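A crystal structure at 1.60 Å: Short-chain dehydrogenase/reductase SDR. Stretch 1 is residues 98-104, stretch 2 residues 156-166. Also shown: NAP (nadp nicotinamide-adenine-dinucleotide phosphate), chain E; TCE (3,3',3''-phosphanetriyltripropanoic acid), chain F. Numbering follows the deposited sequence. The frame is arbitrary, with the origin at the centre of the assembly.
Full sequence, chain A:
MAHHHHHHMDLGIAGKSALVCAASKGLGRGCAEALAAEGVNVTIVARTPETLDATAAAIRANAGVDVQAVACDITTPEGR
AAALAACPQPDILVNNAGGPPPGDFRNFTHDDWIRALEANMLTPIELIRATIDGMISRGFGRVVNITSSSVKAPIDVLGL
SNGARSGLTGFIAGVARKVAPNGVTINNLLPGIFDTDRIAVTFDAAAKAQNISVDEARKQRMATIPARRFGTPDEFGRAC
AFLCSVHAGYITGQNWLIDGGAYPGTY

Stretch 1 98-104: GGPPPGD
Stretch 2, residues 156-166: DVLGLSNGARS

A run of three prolines, none able to donate a backbone hydrogen bond, here packs against the start of a helix, and the two stretches share a single direct hydrogen bond, made as soon as the prolines end: Gly103 N donates to Val157 O at 2.9 Å, with an N-H...O angle of 161°. The example illustrates how a polyproline segment docks through ring packing, with one proline carbonyl, Pro101 O, taken up by a water.

Pro100, Pro101 and Pro102 are extended, with phi/psi of -79/164, -75/156 and -77/161 and every ring C-gamma endo; Gly103 opens further, to 171/170. Opposite them, Val157 (-95/6) and Leu158 (-114/46) lead into a helix that begins at Gly159, with Leu158 as N-cap residue; Leu158 O accepts from Asn162 N at 2.9 Å. The register pairs Pro102 with Leu158 (CA to CA 4.9 Å) and Pro100 with Leu160 (CA to CA 6.1 Å), so the chains run in opposing senses.

Pro100 points toward the helix, placing its CB 3.6 Å from Leu160 CB and its CG 3.5 Å from Ser161 N. Pro101 points away, yet its CD lies 4.0 Å from Leu160 CD1. Pro102 CB meets Val157 CG2 at 3.8 Å, and Pro102 CA approaches Val157 O at 3.2 Å in a CA-H...O contact. Val157 is m; both leucines are mt.

Water 1 donates to Pro101 O (2.7 Å) and Val157 O (3.1 Å) and accepts from Leu160 N (3.1 Å). Water 2 similarly joins Gly103 O (2.7 Å) to Gly159 N (2.9 Å).

Arg165 (m, t, t, chi4 -97°) reaches back, NH2 3.4 Å from Gly99 CA. An ideal CB on Gly99 would lie 2.6 Å from that NH2, a clash. Arg165 NH2 donates to NAP O3D (2.8 Å) and TCE O16 (2.9 Å), while Arg165 NE donates to Ser161 OG (3.0 Å).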

# COMPACT_ATOMS: atom_id res chain seq x y z
N GLY A 98 9.29 -0.30 25.13
CA GLY A 98 8.55 0.94 25.29
C GLY A 98 8.75 1.86 24.10
O GLY A 98 9.83 1.91 23.51
N GLY A 99 7.69 2.58 23.75
CA GLY A 99 7.70 3.46 22.60
C GLY A 99 8.23 4.84 22.93
O GLY A 99 8.47 5.19 24.09
N PRO A 100 8.42 5.65 21.90
CA PRO A 100 9.06 6.96 22.09
C PRO A 100 8.09 7.99 22.64
O PRO A 100 6.86 7.80 22.60
CB PRO A 100 9.53 7.34 20.69
CG PRO A 100 8.58 6.62 19.77
CD PRO A 100 8.18 5.35 20.48
N PRO A 101 8.61 9.09 23.17
CA PRO A 101 7.75 10.15 23.69
C PRO A 101 7.13 10.95 22.56
O PRO A 101 7.67 11.00 21.44
CB PRO A 101 8.73 11.02 24.48
CG PRO A 101 10.00 10.86 23.72
CD PRO A 101 10.04 9.41 23.34
N PRO A 102 6.00 11.59 22.82
CA PRO A 102 5.39 12.48 21.83
C PRO A 102 6.10 13.83 21.76
O PRO A 102 6.81 14.25 22.68
CB PRO A 102 3.97 12.66 22.36
CG PRO A 102 4.14 12.58 23.85
CD PRO A 102 5.19 11.50 24.05
N GLY A 103 5.87 14.52 20.65
CA GLY A 103 6.35 15.88 20.51
C GLY A 103 6.18 16.38 19.10
O GLY A 103 5.84 15.63 18.18
N ASP A 104 6.40 17.69 18.95
CA ASP A 104 6.47 18.29 17.62
C ASP A 104 7.84 18.02 17.01
O ASP A 104 8.86 18.06 17.71
CB ASP A 104 6.23 19.80 17.70
CG ASP A 104 6.20 20.46 16.33
OD1 ASP A 104 5.12 20.45 15.69
OD2 ASP A 104 7.25 20.98 15.88
N ASP A 156 0.06 12.06 14.59
CA ASP A 156 0.45 13.47 14.65
C ASP A 156 1.65 13.73 15.56
O ASP A 156 2.69 14.24 15.12
CB ASP A 156 -0.77 14.29 15.09
CG ASP A 156 -0.46 15.78 15.26
OD1 ASP A 156 0.58 16.27 14.75
OD2 ASP A 156 -1.28 16.47 15.91
N VAL A 157 1.53 13.38 16.84
CA VAL A 157 2.56 13.77 17.80
C VAL A 157 3.59 12.67 17.99
O VAL A 157 4.48 12.80 18.83
CB VAL A 157 1.94 14.15 19.15
CG1 VAL A 157 0.96 15.29 18.98
CG2 VAL A 157 1.26 12.94 19.77
N LEU A 158 3.51 11.60 17.19
CA LEU A 158 4.44 10.49 17.41
C LEU A 158 5.40 10.30 16.24
O LEU A 158 5.66 9.17 15.80
CB LEU A 158 3.67 9.19 17.70
CG LEU A 158 3.07 9.13 19.12
CD1 LEU A 158 2.31 7.83 19.33
CD2 LEU A 158 4.15 9.29 20.18
N GLY A 159 5.98 11.41 15.77
CA GLY A 159 6.94 11.34 14.67
C GLY A 159 8.08 10.36 14.92
O GLY A 159 8.57 9.73 13.98
N LEU A 160 8.53 10.24 16.18
CA LEU A 160 9.63 9.32 16.46
C LEU A 160 9.23 7.88 16.20
O LEU A 160 10.07 7.06 15.79
CB LEU A 160 10.11 9.49 17.91
CG LEU A 160 10.75 10.83 18.25
CD1 LEU A 160 10.92 10.98 19.75
CD2 LEU A 160 12.11 10.98 17.55
N SER A 161 7.96 7.54 16.44
CA SER A 161 7.43 6.22 16.12
C SER A 161 7.20 6.08 14.62
O SER A 161 7.57 5.06 14.02
CB SER A 161 6.12 5.98 16.87
OG SER A 161 5.51 4.76 16.46
N ASN A 162 6.57 7.10 14.02
CA ASN A 162 6.35 7.12 12.58
C ASN A 162 7.63 6.77 11.84
O ASN A 162 7.62 5.99 10.88
CB ASN A 162 5.88 8.52 12.13
CG ASN A 162 4.57 8.94 12.78
OD1 ASN A 162 3.81 8.11 13.29
ND2 ASN A 162 4.29 10.25 12.75
N GLY A 163 8.74 7.34 12.28
CA GLY A 163 10.03 7.03 11.70
C GLY A 163 10.61 5.69 12.12
O GLY A 163 10.86 4.83 11.27
N ALA A 164 10.86 5.50 13.42
CA ALA A 164 11.62 4.32 13.83
C ALA A 164 10.92 3.03 13.47
O ALA A 164 11.55 2.07 13.01
CB ALA A 164 11.90 4.38 15.34
N ARG A 165 9.60 2.97 13.66
CA ARG A 165 8.93 1.69 13.44
C ARG A 165 8.76 1.41 11.96
O ARG A 165 8.73 0.24 11.57
CB ARG A 165 7.57 1.68 14.14
CG ARG A 165 7.72 1.92 15.64
CD ARG A 165 6.39 1.64 16.28
NE ARG A 165 6.23 2.13 17.65
CZ ARG A 165 6.41 1.42 18.76
NH1 ARG A 165 6.86 0.16 18.70
NH2 ARG A 165 6.13 1.98 19.93
N SER A 166 8.67 2.46 11.14
CA SER A 166 8.68 2.27 9.69
C SER A 166 10.03 1.76 9.22
O SER A 166 10.10 0.97 8.26
CB SER A 166 8.32 3.58 9.00
OG SER A 166 6.97 3.94 9.27
PA NAP E . 2.51 -0.94 28.64
O1A NAP E . 1.18 -1.40 29.06
O2A NAP E . 3.05 0.28 29.36
O5B NAP E . 3.51 -2.18 28.83
C5B NAP E . 4.89 -2.02 28.49
C4B NAP E . 5.63 -3.21 29.05
O4B NAP E . 6.96 -3.22 28.50
C3B NAP E . 5.81 -3.21 30.56
O3B NAP E . 5.86 -4.55 31.03
C2B NAP E . 7.16 -2.53 30.72
O2B NAP E . 7.70 -2.82 32.03
C1B NAP E . 7.91 -3.16 29.55
N9A NAP E . 9.05 -2.39 29.05
C8A NAP E . 9.01 -1.12 28.55
N7A NAP E . 10.16 -0.70 28.07
C5A NAP E . 11.02 -1.77 28.29
C6A NAP E . 12.39 -1.96 28.03
N6A NAP E . 13.17 -1.04 27.46
N1A NAP E . 12.94 -3.15 28.39
C2A NAP E . 12.16 -4.07 28.96
N3A NAP E . 10.86 -4.01 29.25
C4A NAP E . 10.34 -2.82 28.90
O3 NAP E . 2.54 -0.61 27.07
PN NAP E . 1.75 -1.23 25.82
O1N NAP E . 1.65 -2.70 25.98
O2N NAP E . 0.52 -0.44 25.63
O5D NAP E . 2.79 -0.87 24.66
C5D NAP E . 3.73 -1.84 24.16
C4D NAP E . 4.32 -1.25 22.90
O4D NAP E . 3.27 -1.10 21.92
C3D NAP E . 4.94 0.15 23.06
O3D NAP E . 6.07 0.29 22.19
C2D NAP E . 3.82 1.06 22.59
O2D NAP E . 4.25 2.34 22.13
C1D NAP E . 3.27 0.22 21.45
N1N NAP E . 1.88 0.57 21.05
C2N NAP E . 0.91 0.67 21.98
C3N NAP E . -0.38 0.93 21.59
C7N NAP E . -1.55 1.06 22.53
O7N NAP E . -2.55 1.71 22.16
N7N NAP E . -1.42 0.57 23.76
C4N NAP E . -0.66 1.01 20.23
C5N NAP E . 0.36 0.92 19.30
C6N NAP E . 1.64 0.71 19.73
P2B NAP E . 8.88 -1.93 32.67
O1X NAP E . 10.11 -2.23 31.87
O2X NAP E . 8.47 -0.46 32.57
O3X NAP E . 8.95 -2.42 34.13
O16 TCE F . 4.65 4.44 19.47
C14 TCE F . 3.49 4.30 19.01
O15 TCE F . 3.29 4.34 17.77
C5 TCE F . 2.32 4.10 19.97
C2 TCE F . 1.02 4.30 19.19
P TCE F . -0.41 3.78 20.25
C3 TCE F . -0.22 4.39 21.98
C6 TCE F . -0.33 5.90 21.83
C8 TCE F . -0.06 6.51 23.19
O10 TCE F . -0.89 7.33 23.64
O9 TCE F . 0.97 6.19 23.84
C1 TCE F . -1.97 4.38 19.48
C4 TCE F . -2.07 3.74 18.10
C11 TCE F . -3.31 4.30 17.43
O12 TCE F . -3.68 3.89 16.30
O13 TCE F . -3.98 5.18 18.04
O HOH W 1 7.28 11.37 18.76
O HOH W 2 5.41 14.23 15.86